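Local coordinates for capsule biosynthesis protein capD (Bacillus anthracis, PDB 3G9K) that cleaves the poly-gamma-D-glutamate capsule and joins it by an amide bond to meso-diaminopimelic acid of the peptidoglycan, as a transpeptidase of two chains cut from one precursor, at the interface of chains A and B. Residues are numbered along the deposited sequence; one frame, centred on the assembly and turned at random. Chains: chain A, Capsule biosynthesis protein capD; chain B, Capsule biosynthesis protein capD.

The interface of chains A and B. Residues chain A 23, 38, 44-45, 47-48, 51; chain B 4, 6, 14.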
# COMPACT_ATOMS: atom_id res chain seq x y z
N VAL A 23 -5.38 -5.38 -13.56
CA VAL A 23 -5.45 -5.11 -12.12
C VAL A 23 -4.53 -6.07 -11.36
O VAL A 23 -4.53 -7.28 -11.62
CB VAL A 23 -6.90 -5.32 -11.57
CG1 VAL A 23 -7.00 -4.96 -10.06
CG2 VAL A 23 -7.91 -4.52 -12.41
N LEU A 38 -13.33 -2.26 -15.74
CA LEU A 38 -12.49 -1.97 -16.89
C LEU A 38 -13.08 -2.65 -18.12
O LEU A 38 -13.11 -2.06 -19.17
CB LEU A 38 -11.04 -2.43 -16.64
CG LEU A 38 -10.22 -1.59 -15.64
CD1 LEU A 38 -8.96 -2.34 -15.13
CD2 LEU A 38 -9.83 -0.26 -16.24
N ALA A 44 -8.97 3.82 -15.23
CA ALA A 44 -8.15 3.31 -14.11
C ALA A 44 -8.63 3.90 -12.79
O ALA A 44 -8.70 3.18 -11.78
CB ALA A 44 -6.66 3.61 -14.33
N VAL A 45 -8.99 5.20 -12.79
CA VAL A 45 -9.44 5.90 -11.56
C VAL A 45 -10.74 5.31 -11.06
O VAL A 45 -10.84 4.93 -9.89
CB VAL A 45 -9.48 7.42 -11.73
CG1 VAL A 45 -10.09 8.16 -10.52
CG2 VAL A 45 -8.09 7.92 -11.96
N ALA A 47 -12.03 2.29 -11.60
CA ALA A 47 -11.68 0.98 -11.09
C ALA A 47 -10.95 1.06 -9.74
O ALA A 47 -11.15 0.21 -8.90
CB ALA A 47 -10.84 0.20 -12.10
N ALA A 48 -10.07 2.03 -9.57
CA ALA A 48 -9.31 2.17 -8.31
C ALA A 48 -10.23 2.51 -7.11
O ALA A 48 -10.02 2.04 -6.00
CB ALA A 48 -8.23 3.29 -8.48
N VAL A 51 -12.07 -0.81 -6.42
CA VAL A 51 -11.08 -1.67 -5.77
C VAL A 51 -10.81 -1.21 -4.34
O VAL A 51 -10.71 -2.04 -3.45
CB VAL A 51 -9.75 -1.76 -6.58
CG1 VAL A 51 -8.64 -2.42 -5.74
CG2 VAL A 51 -9.94 -2.54 -7.91
N PHE B 4 -2.39 -1.81 -4.43
CA PHE B 4 -2.87 -2.27 -5.75
C PHE B 4 -2.35 -1.39 -6.93
O PHE B 4 -1.86 -0.27 -6.75
CB PHE B 4 -4.41 -2.44 -5.72
CG PHE B 4 -5.15 -1.14 -5.62
CD1 PHE B 4 -5.42 -0.60 -4.38
CD2 PHE B 4 -5.47 -0.40 -6.77
CE1 PHE B 4 -6.10 0.60 -4.26
CE2 PHE B 4 -6.14 0.78 -6.68
CZ PHE B 4 -6.45 1.31 -5.42
N ILE B 6 -3.44 -0.58 -11.17
CA ILE B 6 -4.40 -0.69 -12.27
C ILE B 6 -3.84 -0.01 -13.50
O ILE B 6 -3.25 1.03 -13.37
CB ILE B 6 -5.70 -0.04 -11.93
CG1 ILE B 6 -6.22 -0.64 -10.63
CG2 ILE B 6 -6.75 -0.23 -13.08
CD1 ILE B 6 -7.46 0.05 -10.12
N VAL B 14 -2.56 3.63 -12.20
CA VAL B 14 -2.76 4.02 -10.84
C VAL B 14 -1.96 3.06 -9.96
O VAL B 14 -2.07 1.83 -10.11
CB VAL B 14 -4.26 3.89 -10.43
CG1 VAL B 14 -4.42 4.04 -8.91
CG2 VAL B 14 -5.17 4.89 -11.22
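The ring of B:Phe4 takes A:Val51 on one face and A:Ala48 at its edge. Methyl CG1 of A:Val51 sits over the middle of the ring, 3.8 Å from its centroid, a CH-pi contact; it is the branch anti to the backbone N (chi1 168°). At the rim, in the ring plane, CB of A:Ala48 comes 3.7 Å from CE2 of B:Phe4.

Two residues along the same strand, B:Ile6 buries 61 Å² against chain A and splits its contacts between two branches. Its extended CG1 arm (chi2 174°) carries CD1 to within 3.3 Å of CA of A:Ala48, a close approach to the helix backbone. The same methyl also touches CB of A:Ala47. Branch CG2 turns the other way, 3.7 Å from CD1 of A:Leu38, and also meets CA of A:Ala44. On the neighbouring strand 13-19, B:Val14 places CG2 3.7 Å from CB of A:Ala44, while CG1 faces CB of A:Ala48. Polar atoms of the two chains do not pair within this patch, and the match appears to rest on the fit of apolar groups.

Helix 44-58 of the large chain packs on the face of strands 2-7 and 13-19 of the small chain, running roughly antiparallel to strand 2-7. A:Val23 pairs with B:Ile6 in an antiparallel bridge, adding strand 22-25 to the sheet. Strand 2-7 starts straight after the nucleophile B:Thr1, as in the N-terminal nucleophile hydrolase fold of the gamma-glutamyltransferase family, and this packing may help hold that threonine in place.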